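Local coordinates for protein alkane monooxygenase (Geobacillus thermodenitrificans, PDB 3B9O) that belongs to the luciferase-like monooxygenase family of TIM-barrel proteins and holds flavin mononucleotide in its barrel, at residues F51-L56 against G410-K415; A91-T96 against H124-R129; I224-M229 against R234-K239; E242-G247 against D259-R264. All blocks are in the same frame, centred on the assembly; numbering follows the deposited sequence.

In the fold
The four contacts sample one barrel of parallel strands. Contact 1 joins residues far apart in the chain, strand 53-57 and the late helix 412-417, and the other three fall within the loop it closes. Contact 2 follows first, at the ends of helices 89-94 and 112-125, with its centre about 11 Å from that of contact 1 and Gly128 meeting Tyr412. Contacts 3 and 4 come later in series, centres about 7 Å apart, where neighbouring strands 223-227 and 243-246 each pack against the helix that follows; both touch flavin mononucleotide. The centres of contacts 2 and 4 lie about 28 Å apart on opposite sides of the chain's centre, so contact 2 is remote from the flavin.

Contact 1: F51-L56 against G410-K415; sequences FDALFL and GTYREK
Tyr412 lies against Asp52 and Ala53, where a helix from the C-terminal part of the chain meets a barrel strand, and its side chain can be followed outward. From CB, the ring carbon CG lies anti to the backbone N (chi1 -177°), which sends the ring away from the first turn of helix 412-417 and toward 51-56. Along the ring, CE1 comes within 4.3 Å of Asp52 CB, and CZ lies 4.1 Å from Ala53 CB; both methylene and methyl approach the ring obliquely. At the tip, Tyr412 OH is 3.9 Å from Ala53 CB and gives its proton to a water 2.5 Å away, which lies at the ring edge and in its plane. That water in turn donates to Asp52 OD2 over 3.0 Å, bridging the phenol and the carboxylate without a direct bond between them. Tyr412 OH is also hydrogen-bonded to Tyr225 OH, while Asp52 OD2 is hydrogen-bonded to His6 and OD1 forms a salt bridge with Arg404. Behind the ring the helix start is fixed by a capping box: Glu414 N reaches Thr411 OG1 (3.3 Å), and Glu414 OE1 accepts from both Thr411 N and Thr411 OG1. Ala53 belongs to strand 53-57, which runs between parallel strands 6-12 and 100-106, and Tyr412 also touches Ala100 of the latter, so helix 412-417 reaches the barrel across two adjacent strands.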
# COMPACT_ATOMS: atom_id res chain seq x y z
N PHE A 51 4.03 -1.67 -14.96
CA PHE A 51 3.72 -1.90 -13.55
C PHE A 51 2.20 -2.07 -13.34
O PHE A 51 1.44 -1.37 -13.95
CB PHE A 51 4.21 -0.71 -12.71
CG PHE A 51 5.65 -0.82 -12.24
CD1 PHE A 51 6.70 -0.94 -13.15
CD2 PHE A 51 5.95 -0.79 -10.88
CE1 PHE A 51 8.03 -1.03 -12.72
CE2 PHE A 51 7.27 -0.85 -10.44
CZ PHE A 51 8.31 -0.96 -11.36
N ASP A 52 1.77 -2.97 -12.45
CA ASP A 52 0.36 -3.00 -12.02
C ASP A 52 -0.11 -1.65 -11.45
O ASP A 52 -1.17 -1.13 -11.83
CB ASP A 52 0.12 -4.00 -10.90
CG ASP A 52 0.14 -5.46 -11.36
OD1 ASP A 52 1.04 -5.83 -12.14
OD2 ASP A 52 -0.68 -6.25 -10.86
N ALA A 53 0.65 -1.13 -10.49
CA ALA A 53 0.16 0.02 -9.73
C ALA A 53 1.27 0.85 -9.10
O ALA A 53 2.44 0.39 -8.96
CB ALA A 53 -0.86 -0.45 -8.65
N LEU A 54 0.89 2.07 -8.73
CA LEU A 54 1.65 2.92 -7.85
C LEU A 54 1.02 2.75 -6.48
O LEU A 54 -0.18 3.02 -6.33
CB LEU A 54 1.47 4.37 -8.29
CG LEU A 54 2.47 5.46 -7.89
CD1 LEU A 54 1.86 6.70 -7.38
CD2 LEU A 54 3.80 5.07 -7.22
N PHE A 55 1.82 2.33 -5.49
CA PHE A 55 1.31 2.06 -4.13
C PHE A 55 1.82 3.17 -3.22
O PHE A 55 3.03 3.30 -3.00
CB PHE A 55 1.77 0.65 -3.65
CG PHE A 55 1.20 0.21 -2.31
CD1 PHE A 55 0.43 -0.94 -2.22
CD2 PHE A 55 1.44 0.93 -1.14
CE1 PHE A 55 -0.11 -1.38 -0.97
CE2 PHE A 55 0.89 0.51 0.12
CZ PHE A 55 0.13 -0.65 0.20
N LEU A 56 0.91 4.01 -2.75
CA LEU A 56 1.29 5.16 -1.93
C LEU A 56 1.05 4.87 -0.45
O LEU A 56 -0.09 4.63 -0.02
CB LEU A 56 0.52 6.42 -2.37
CG LEU A 56 0.97 6.98 -3.71
CD1 LEU A 56 -0.24 7.66 -4.40
CD2 LEU A 56 2.14 7.91 -3.49
N GLY A 410 -9.42 -3.74 -18.63
CA GLY A 410 -10.41 -3.75 -17.60
C GLY A 410 -9.99 -2.94 -16.38
O GLY A 410 -8.97 -2.24 -16.36
N THR A 411 -10.83 -3.04 -15.37
CA THR A 411 -10.55 -2.44 -14.07
C THR A 411 -9.29 -3.07 -13.41
O THR A 411 -8.78 -4.14 -13.83
CB THR A 411 -11.76 -2.66 -13.13
OG1 THR A 411 -11.98 -4.06 -13.00
CG2 THR A 411 -13.03 -2.02 -13.69
N TYR A 412 -8.79 -2.42 -12.37
CA TYR A 412 -7.68 -3.00 -11.61
C TYR A 412 -8.08 -4.37 -11.01
O TYR A 412 -7.28 -5.33 -11.03
CB TYR A 412 -7.23 -2.00 -10.51
CG TYR A 412 -6.04 -2.45 -9.69
CD1 TYR A 412 -4.98 -3.18 -10.27
CD2 TYR A 412 -5.94 -2.11 -8.34
CE1 TYR A 412 -3.88 -3.61 -9.49
CE2 TYR A 412 -4.81 -2.50 -7.55
CZ TYR A 412 -3.79 -3.24 -8.15
OH TYR A 412 -2.71 -3.64 -7.39
N ARG A 413 -9.30 -4.49 -10.48
CA ARG A 413 -9.69 -5.81 -9.94
C ARG A 413 -9.61 -6.91 -11.02
O ARG A 413 -9.21 -8.06 -10.74
CB ARG A 413 -11.07 -5.78 -9.24
CG ARG A 413 -11.49 -7.18 -8.65
CD ARG A 413 -12.07 -7.11 -7.24
NE ARG A 413 -13.03 -6.09 -7.27
CZ ARG A 413 -13.25 -5.02 -6.50
NH1 ARG A 413 -12.73 -4.70 -5.31
NH2 ARG A 413 -14.18 -4.27 -7.00
N GLU A 414 -9.96 -6.56 -12.24
CA GLU A 414 -9.85 -7.53 -13.36
C GLU A 414 -8.40 -7.87 -13.73
O GLU A 414 -8.09 -9.03 -14.04
CB GLU A 414 -10.63 -7.03 -14.55
CG GLU A 414 -12.14 -7.10 -14.36
CD GLU A 414 -12.87 -6.33 -15.44
OE1 GLU A 414 -12.83 -5.09 -15.43
OE2 GLU A 414 -13.46 -6.99 -16.32
N LYS A 415 -7.51 -6.87 -13.66
CA LYS A 415 -6.07 -7.08 -13.86
C LYS A 415 -5.51 -8.04 -12.81
O LYS A 415 -4.55 -8.80 -13.08
CB LYS A 415 -5.31 -5.74 -13.86
CG LYS A 415 -5.62 -4.95 -15.13
CD LYS A 415 -5.53 -3.43 -14.91
CE LYS A 415 -5.20 -2.69 -16.25
NZ LYS A 415 -6.35 -2.69 -17.14
O HOH W 1 -0.84 -5.09 -8.15

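Contact 2: A91-T96 against H124-R129; sequences AMAYVT and HLTKGR
Thr96 OG1 sits between two groups, taking an N-H from Arg129 NH1 at 2.9 Å while giving its own proton to Met92 O. The threonine hydroxyl thus ties the end of its own helix to the arginine across the contact. It can do both because OG1 stands between the backbone N and the carbonyl carbon (chi1 58°), turned back over the last helical turn. The second terminal nitrogen, Arg129 NH2, binds Ala93 O at 3.0 Å with an N-H...O angle of 160°, the oxygen only 4° out of the guanidinium plane. Arg129 NE is used as well, donating to Thr126 O at 2.8 Å, in the carbonyl plane. Three acceptors around its edge therefore restrict rotation of the guanidinium group.

Both segments are helix exits in successive beta-alpha units of the TIM barrel: 91-96 leaves helix 89-94 on the way to strand 100-106. Likewise, 124-129 leaves helix 112-125 for strand 130-135. The second exit is a Schellman motif, Lys127 having positive phi, overlapped by an ST motif in which Thr126 OG1 accepts from Arg129 N at 3.0 Å; Thr126 OG1 is also hydrogen-bonded to Leu122 O. Beside the polar bonds, Thr126 CG2 packs on Ala93 CB at 3.8 Å, and Ala93 CB also lies 3.6 Å from Arg129 NH2.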
# COMPACT_ATOMS: atom_id res chain seq x y z
N ALA A 91 -4.33 13.63 -11.64
CA ALA A 91 -3.29 13.99 -12.66
C ALA A 91 -2.59 12.74 -13.21
O ALA A 91 -2.36 12.64 -14.42
CB ALA A 91 -2.25 14.92 -12.11
N MET A 92 -2.25 11.81 -12.30
CA MET A 92 -1.56 10.58 -12.69
C MET A 92 -2.46 9.67 -13.52
O MET A 92 -1.99 9.08 -14.48
CB MET A 92 -0.99 9.85 -11.48
CG MET A 92 0.14 10.58 -10.78
SD MET A 92 0.96 9.61 -9.49
CE MET A 92 -0.45 9.34 -8.41
N ALA A 93 -3.75 9.59 -13.14
CA ALA A 93 -4.73 8.85 -13.89
C ALA A 93 -4.91 9.47 -15.28
O ALA A 93 -5.14 8.74 -16.26
CB ALA A 93 -6.09 8.81 -13.13
N TYR A 94 -4.82 10.80 -15.35
CA TYR A 94 -5.03 11.52 -16.64
C TYR A 94 -3.99 11.09 -17.68
O TYR A 94 -4.36 10.88 -18.84
CB TYR A 94 -5.05 13.06 -16.50
CG TYR A 94 -5.13 13.83 -17.83
CD1 TYR A 94 -6.29 13.82 -18.61
CD2 TYR A 94 -4.03 14.55 -18.30
CE1 TYR A 94 -6.36 14.52 -19.85
CE2 TYR A 94 -4.08 15.27 -19.50
CZ TYR A 94 -5.24 15.25 -20.28
OH TYR A 94 -5.28 15.95 -21.48
N VAL A 95 -2.74 10.91 -17.26
CA VAL A 95 -1.62 10.61 -18.20
C VAL A 95 -1.38 9.12 -18.41
O VAL A 95 -0.42 8.74 -19.05
CB VAL A 95 -0.28 11.29 -17.77
CG1 VAL A 95 -0.47 12.81 -17.68
CG2 VAL A 95 0.21 10.74 -16.38
N THR A 96 -2.25 8.27 -17.84
CA THR A 96 -2.10 6.82 -17.99
C THR A 96 -3.41 6.10 -18.38
O THR A 96 -4.50 6.61 -18.12
CB THR A 96 -1.53 6.17 -16.67
OG1 THR A 96 -2.41 6.48 -15.58
CG2 THR A 96 -0.13 6.69 -16.34
N HIS A 124 -14.66 6.47 -10.27
CA HIS A 124 -15.17 7.08 -11.52
C HIS A 124 -14.04 7.73 -12.33
O HIS A 124 -13.86 7.40 -13.54
CB HIS A 124 -16.23 8.17 -11.22
CG HIS A 124 -17.57 7.62 -10.83
ND1 HIS A 124 -18.31 6.81 -11.67
CD2 HIS A 124 -18.30 7.75 -9.70
CE1 HIS A 124 -19.44 6.47 -11.07
NE2 HIS A 124 -19.44 7.00 -9.86
N LEU A 125 -13.31 8.66 -11.71
CA LEU A 125 -12.33 9.49 -12.48
C LEU A 125 -11.25 8.57 -13.13
O LEU A 125 -10.89 8.75 -14.31
CB LEU A 125 -11.70 10.55 -11.57
CG LEU A 125 -12.67 11.62 -11.07
CD1 LEU A 125 -11.88 12.57 -10.12
CD2 LEU A 125 -13.37 12.30 -12.27
N THR A 126 -10.80 7.56 -12.38
CA THR A 126 -9.78 6.60 -12.85
C THR A 126 -10.33 5.45 -13.68
O THR A 126 -9.55 4.62 -14.18
CB THR A 126 -8.97 5.94 -11.68
OG1 THR A 126 -9.83 5.04 -10.97
CG2 THR A 126 -8.43 7.01 -10.75
N LYS A 127 -11.66 5.40 -13.83
CA LYS A 127 -12.32 4.33 -14.57
C LYS A 127 -11.95 2.94 -13.99
O LYS A 127 -11.55 2.00 -14.70
CB LYS A 127 -12.08 4.48 -16.09
CG LYS A 127 -12.85 5.66 -16.73
CD LYS A 127 -14.39 5.44 -16.59
CE LYS A 127 -15.22 6.69 -17.04
NZ LYS A 127 -15.20 7.75 -15.99
N GLY A 128 -11.99 2.86 -12.66
CA GLY A 128 -11.85 1.56 -12.02
C GLY A 128 -10.41 1.14 -11.77
O GLY A 128 -10.07 -0.05 -11.89
N ARG A 129 -9.56 2.11 -11.42
CA ARG A 129 -8.12 1.85 -11.28
C ARG A 129 -7.66 2.31 -9.90
O ARG A 129 -6.52 2.65 -9.70
CB ARG A 129 -7.31 2.54 -12.38
CG ARG A 129 -7.48 1.92 -13.81
CD ARG A 129 -6.58 2.62 -14.76
NE ARG A 129 -6.95 4.02 -14.99
CZ ARG A 129 -6.08 4.97 -15.35
NH1 ARG A 129 -4.76 4.73 -15.44
NH2 ARG A 129 -6.52 6.18 -15.62

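Contact 3: I224-M229 against R234-K239; sequences IYQAGM and REFAAK. With FMN (flavin mononucleotide), chain C.
Met229 and Arg234 lie nearly perpendicular to each other, the methionine methyl CE resting 3.5 Å from Arg234 CG. Bends at chi2 and chi3 (-70° and 49°) carry CE back to the arginine although the CB of Met229 points away from the helix. Farther out, the arginine takes hold of the Met229 backbone with NE and one terminal nitrogen: Arg234 NE and NH2 both donate to Met229 O, at 3.1 Å and 3.3 Å. The oxygen lies near the guanidinium plane, but the two donors meet it differently, NH2 in the carbonyl plane and NE above it. Gln226 and Phe236 approach obliquely, with Gln226 CG at the ring edge, 3.7 Å from Phe236 CD2 and the amide and ring planes 55° apart. The outer part of the glutamine lies against Ala237 CB. These pairs pack strand 223-227 against helix 231-240, the first two elements of a beta-alpha-beta unit of the barrel.

The end of the strand and the turn after it face flavin mononucleotide, whose O2' donates to Ala227 O at 2.6 Å. The Ala227 methyl, CB, lies against the flavin ring at C6, and Met229 N makes a weak bond to O3P. Arg234 NH1 is salt-bridged to Asp260. The two bonds to one carbonyl probably steady the peptide next to Met229 N, consistent with a second-shell role for Arg234 at the cofactor phosphate.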
# COMPACT_ATOMS: atom_id res chain seq x y z
N ILE A 224 -9.24 -3.81 -2.25
CA ILE A 224 -8.89 -3.66 -0.82
C ILE A 224 -7.53 -4.26 -0.47
O ILE A 224 -7.32 -5.46 -0.55
CB ILE A 224 -9.97 -4.30 0.14
CG1 ILE A 224 -11.38 -3.75 -0.16
CG2 ILE A 224 -9.51 -4.10 1.67
CD1 ILE A 224 -11.53 -2.21 0.05
N TYR A 225 -6.57 -3.41 -0.14
CA TYR A 225 -5.29 -3.85 0.39
C TYR A 225 -5.30 -3.73 1.89
O TYR A 225 -6.09 -2.95 2.45
CB TYR A 225 -4.17 -2.90 -0.10
CG TYR A 225 -3.56 -3.30 -1.41
CD1 TYR A 225 -2.29 -3.94 -1.46
CD2 TYR A 225 -4.27 -3.11 -2.61
CE1 TYR A 225 -1.71 -4.34 -2.72
CE2 TYR A 225 -3.72 -3.49 -3.85
CZ TYR A 225 -2.44 -4.08 -3.91
OH TYR A 225 -1.91 -4.43 -5.16
N GLN A 226 -4.41 -4.49 2.52
CA GLN A 226 -4.15 -4.39 3.93
C GLN A 226 -2.66 -4.55 4.14
O GLN A 226 -1.98 -5.29 3.42
CB GLN A 226 -4.97 -5.42 4.75
CG GLN A 226 -4.95 -5.13 6.25
CD GLN A 226 -3.78 -5.78 6.97
OE1 GLN A 226 -3.47 -5.42 8.11
NE2 GLN A 226 -3.10 -6.76 6.30
N ALA A 227 -2.15 -3.81 5.13
CA ALA A 227 -0.77 -3.92 5.57
C ALA A 227 -0.83 -3.74 7.10
O ALA A 227 -1.47 -2.78 7.58
CB ALA A 227 0.08 -2.82 4.92
N GLY A 228 -0.24 -4.68 7.84
CA GLY A 228 -0.34 -4.70 9.32
C GLY A 228 -0.17 -6.15 9.73
O GLY A 228 -1.04 -7.01 9.46
N MET A 229 0.99 -6.42 10.32
CA MET A 229 1.47 -7.81 10.53
C MET A 229 1.13 -8.43 11.90
O MET A 229 1.38 -9.62 12.15
CB MET A 229 2.99 -7.88 10.28
CG MET A 229 3.38 -7.84 8.82
SD MET A 229 2.96 -9.32 7.84
CE MET A 229 1.26 -9.70 8.14
N ARG A 234 -3.42 -9.59 10.79
CA ARG A 234 -3.50 -10.75 9.89
C ARG A 234 -4.90 -11.26 9.85
O ARG A 234 -5.38 -11.66 8.80
CB ARG A 234 -2.54 -11.88 10.30
CG ARG A 234 -1.11 -11.68 9.84
CD ARG A 234 -0.20 -12.88 10.25
NE ARG A 234 0.45 -12.48 11.48
CZ ARG A 234 0.51 -13.15 12.61
NH1 ARG A 234 0.00 -14.38 12.76
NH2 ARG A 234 1.13 -12.57 13.60
N GLU A 235 -5.59 -11.22 10.99
CA GLU A 235 -6.98 -11.64 11.04
C GLU A 235 -7.87 -10.70 10.20
O GLU A 235 -8.82 -11.14 9.52
CB GLU A 235 -7.48 -11.65 12.49
CG GLU A 235 -8.87 -12.24 12.63
CD GLU A 235 -8.91 -13.75 12.38
OE1 GLU A 235 -10.00 -14.25 12.09
OE2 GLU A 235 -7.86 -14.43 12.48
N PHE A 236 -7.57 -9.41 10.29
CA PHE A 236 -8.28 -8.37 9.53
C PHE A 236 -8.10 -8.54 8.03
O PHE A 236 -9.07 -8.45 7.29
CB PHE A 236 -7.80 -6.97 9.94
CG PHE A 236 -8.59 -5.85 9.30
CD1 PHE A 236 -9.76 -5.41 9.88
CD2 PHE A 236 -8.16 -5.24 8.14
CE1 PHE A 236 -10.50 -4.38 9.31
CE2 PHE A 236 -8.90 -4.19 7.56
CZ PHE A 236 -10.07 -3.77 8.16
N ALA A 237 -6.85 -8.72 7.60
CA ALA A 237 -6.51 -9.14 6.25
C ALA A 237 -7.31 -10.35 5.76
O ALA A 237 -7.89 -10.31 4.66
CB ALA A 237 -4.97 -9.45 6.17
N ALA A 238 -7.38 -11.42 6.57
CA ALA A 238 -8.09 -12.65 6.22
C ALA A 238 -9.56 -12.40 5.95
O ALA A 238 -10.16 -12.94 5.00
CB ALA A 238 -7.91 -13.72 7.34
N LYS A 239 -10.13 -11.52 6.77
CA LYS A 239 -11.53 -11.17 6.67
C LYS A 239 -11.84 -10.28 5.43
O LYS A 239 -12.83 -10.47 4.78
CB LYS A 239 -11.97 -10.44 7.95
CG LYS A 239 -13.48 -10.20 8.03
CD LYS A 239 -13.87 -9.55 9.35
CE LYS A 239 -15.40 -9.52 9.43
NZ LYS A 239 -15.84 -8.71 10.60
N1 FMN C . 1.18 2.13 8.52
C2 FMN C . 0.86 3.38 8.10
O2 FMN C . 0.31 4.16 8.93
N3 FMN C . 1.14 3.73 6.81
C4 FMN C . 1.72 2.85 5.93
O4 FMN C . 1.96 3.19 4.75
C4A FMN C . 2.05 1.55 6.36
N5 FMN C . 2.63 0.62 5.54
C5A FMN C . 2.94 -0.62 6.02
C6 FMN C . 3.54 -1.60 5.21
C7 FMN C . 3.84 -2.88 5.72
C7M FMN C . 4.49 -3.94 4.87
C8 FMN C . 3.52 -3.19 7.04
C8M FMN C . 3.84 -4.56 7.60
C9 FMN C . 2.92 -2.22 7.86
C9A FMN C . 2.63 -0.94 7.36
N10 FMN C . 2.05 -0.01 8.16
C10 FMN C . 1.76 1.22 7.69
C1' FMN C . 1.71 -0.30 9.57
C2' FMN C . 0.22 -0.69 9.67
O2' FMN C . -0.42 -0.60 8.40
C3' FMN C . -0.61 0.13 10.67
O3' FMN C . -0.40 1.56 10.55
C4' FMN C . -0.51 -0.40 12.12
O4' FMN C . -0.17 0.64 13.05
C5' FMN C . 0.48 -1.55 12.31
O5' FMN C . -0.30 -2.73 12.13
P FMN C . -0.00 -4.12 12.88
O1P FMN C . 0.38 -3.71 14.29
O2P FMN C . -1.30 -4.85 12.73
O3P FMN C . 1.19 -4.73 12.17

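Contact 4: E242-G247 against D259-R264; sequences ECVFLG and DDIRKR. With FMN (flavin mononucleotide), chain C.
Val244 and Leu246 of 242-247 both meet Ile261 of the helix, and the strand can be read from its start. Glu242, just before the strand, is salt-bridged through its carboxylate to Arg413 and accepts from Ile224 N, which ties this end to the neighbouring strand 223-227. Val244 is the first to reach the helix, its CG1 lying 3.8 Å from Ile261 CD1. This branch stands anti to the backbone N (chi1 -173°), and the two side chains meet at a slant. Phe245, next in line, belongs to the alternate side of the strand and serves the cofactor. Flavin mononucleotide sets its methyl C7M over one face of the phenyl ring, 3.4 Å above the plane and over its centre, while Phe245 CE1 lies 3.6 Å from C6 of the flavin. Phe10 and Phe55 meet the Phe245 ring edge-to-face. Leu246 returns to the helix side: its CD1 is 3.7 Å from Ile261 CD1, and the two side chains run antiparallel alongside one another. One isoleucine methyl thus touches both branched residues flanking Phe245, and the contact joins strand 243-246 to helix 251-265 in a beta-alpha-beta unit of the barrel.

Farther round the helix, Arg264 NE donates to Asp260 OD1 at 3.0 Å in a nearly straight salt bridge (170°), approaching from above the carboxylate plane. Arg264 is also salt-bridged to Glu235. The chemistry is therefore divided: between the two segments the contact is apolar, without a hydrogen bond or salt bridge, while charge links this helix to helix 231-240, and the strand's other side gives the flavin methyl an aromatic face.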
# COMPACT_ATOMS: atom_id res chain seq x y z
N GLU A 242 -8.26 -8.09 -0.32
CA GLU A 242 -8.02 -8.77 -1.60
C GLU A 242 -6.51 -8.88 -1.90
O GLU A 242 -6.07 -9.82 -2.62
CB GLU A 242 -8.70 -8.02 -2.74
CG GLU A 242 -10.17 -7.76 -2.55
CD GLU A 242 -10.71 -6.96 -3.71
OE1 GLU A 242 -10.98 -7.58 -4.78
OE2 GLU A 242 -10.86 -5.73 -3.55
N CYS A 243 -5.72 -7.93 -1.39
CA CYS A 243 -4.28 -8.00 -1.50
C CYS A 243 -3.63 -7.65 -0.17
O CYS A 243 -4.03 -6.68 0.48
CB CYS A 243 -3.76 -7.01 -2.57
SG CYS A 243 -4.51 -7.27 -4.20
N VAL A 244 -2.60 -8.43 0.22
CA VAL A 244 -1.95 -8.23 1.50
C VAL A 244 -0.49 -7.87 1.27
O VAL A 244 0.18 -8.54 0.51
CB VAL A 244 -2.09 -9.49 2.43
CG1 VAL A 244 -1.55 -9.21 3.81
CG2 VAL A 244 -3.54 -9.95 2.50
N PHE A 245 -0.04 -6.78 1.89
CA PHE A 245 1.37 -6.36 1.84
C PHE A 245 2.03 -6.90 3.14
O PHE A 245 1.83 -6.37 4.22
CB PHE A 245 1.40 -4.81 1.72
CG PHE A 245 2.80 -4.18 1.60
CD1 PHE A 245 2.94 -2.79 1.81
CD2 PHE A 245 3.96 -4.94 1.31
CE1 PHE A 245 4.22 -2.18 1.71
CE2 PHE A 245 5.25 -4.32 1.19
CZ PHE A 245 5.37 -2.94 1.41
N LEU A 246 2.80 -7.96 2.99
CA LEU A 246 3.46 -8.68 4.08
C LEU A 246 4.85 -8.15 4.36
O LEU A 246 5.58 -7.71 3.44
CB LEU A 246 3.62 -10.11 3.67
CG LEU A 246 2.68 -11.28 3.95
CD1 LEU A 246 1.41 -10.91 4.59
CD2 LEU A 246 2.54 -12.14 2.70
N GLY A 247 5.23 -8.20 5.63
CA GLY A 247 6.62 -8.02 6.03
C GLY A 247 7.33 -9.36 5.94
O GLY A 247 6.70 -10.41 6.03
N ASP A 259 0.58 -18.62 4.48
CA ASP A 259 -0.19 -19.80 4.92
C ASP A 259 -1.11 -19.44 6.09
O ASP A 259 -2.27 -19.84 6.12
CB ASP A 259 0.79 -20.95 5.30
CG ASP A 259 1.42 -21.62 4.08
OD1 ASP A 259 1.01 -21.35 2.94
OD2 ASP A 259 2.34 -22.45 4.24
N ASP A 260 -0.62 -18.57 6.99
CA ASP A 260 -1.37 -18.15 8.18
C ASP A 260 -2.63 -17.39 7.81
O ASP A 260 -3.74 -17.71 8.27
CB ASP A 260 -0.49 -17.29 9.07
CG ASP A 260 -1.14 -16.96 10.40
OD1 ASP A 260 -1.28 -15.76 10.68
OD2 ASP A 260 -1.52 -17.90 11.13
N ILE A 261 -2.47 -16.42 6.93
CA ILE A 261 -3.61 -15.65 6.44
C ILE A 261 -4.59 -16.49 5.66
O ILE A 261 -5.80 -16.34 5.85
CB ILE A 261 -3.19 -14.39 5.64
CG1 ILE A 261 -2.60 -13.37 6.59
CG2 ILE A 261 -4.39 -13.72 4.97
CD1 ILE A 261 -1.74 -12.41 5.85
N ARG A 262 -4.11 -17.36 4.79
CA ARG A 262 -5.03 -18.24 4.05
C ARG A 262 -5.84 -19.15 4.98
O ARG A 262 -7.04 -19.35 4.78
CB ARG A 262 -4.30 -19.05 3.00
CG ARG A 262 -3.45 -18.21 2.10
CD ARG A 262 -2.53 -19.09 1.23
NE ARG A 262 -3.03 -18.95 -0.11
CZ ARG A 262 -3.80 -19.82 -0.76
NH1 ARG A 262 -4.13 -20.98 -0.25
NH2 ARG A 262 -4.22 -19.49 -1.97
N LYS A 263 -5.23 -19.63 6.05
CA LYS A 263 -5.96 -20.44 7.03
C LYS A 263 -7.01 -19.61 7.74
O LYS A 263 -8.14 -20.06 7.91
CB LYS A 263 -5.03 -21.00 8.10
CG LYS A 263 -4.16 -21.98 7.55
N ARG A 264 -6.63 -18.40 8.14
CA ARG A 264 -7.55 -17.51 8.84
C ARG A 264 -8.77 -17.13 8.00
O ARG A 264 -9.85 -16.86 8.57
CB ARG A 264 -6.84 -16.27 9.33
CG ARG A 264 -5.77 -16.52 10.40
CD ARG A 264 -5.22 -15.21 10.79
NE ARG A 264 -4.09 -15.32 11.69
CZ ARG A 264 -4.16 -15.14 13.01
NH1 ARG A 264 -5.32 -14.85 13.61
NH2 ARG A 264 -3.05 -15.28 13.72
N1 FMN C . 1.18 2.13 8.52
C2 FMN C . 0.86 3.38 8.10
O2 FMN C . 0.31 4.16 8.93
N3 FMN C . 1.14 3.73 6.81
C4 FMN C . 1.72 2.85 5.93
O4 FMN C . 1.96 3.19 4.75
C4A FMN C . 2.05 1.55 6.36
N5 FMN C . 2.63 0.62 5.54
C5A FMN C . 2.94 -0.62 6.02
C6 FMN C . 3.54 -1.60 5.21
C7 FMN C . 3.84 -2.88 5.72
C7M FMN C . 4.49 -3.94 4.87
C8 FMN C . 3.52 -3.19 7.04
C8M FMN C . 3.84 -4.56 7.60
C9 FMN C . 2.92 -2.22 7.86
C9A FMN C . 2.63 -0.94 7.36
N10 FMN C . 2.05 -0.01 8.16
C10 FMN C . 1.76 1.22 7.69
C1' FMN C . 1.71 -0.30 9.57
C2' FMN C . 0.22 -0.69 9.67
O2' FMN C . -0.42 -0.60 8.40
C3' FMN C . -0.61 0.13 10.67
O3' FMN C . -0.40 1.56 10.55
C4' FMN C . -0.51 -0.40 12.12
O4' FMN C . -0.17 0.64 13.05
C5' FMN C . 0.48 -1.55 12.31
O5' FMN C . -0.30 -2.73 12.13
P FMN C . -0.00 -4.12 12.88
O1P FMN C . 0.38 -3.71 14.29
O2P FMN C . -1.30 -4.85 12.73
O3P FMN C . 1.19 -4.73 12.17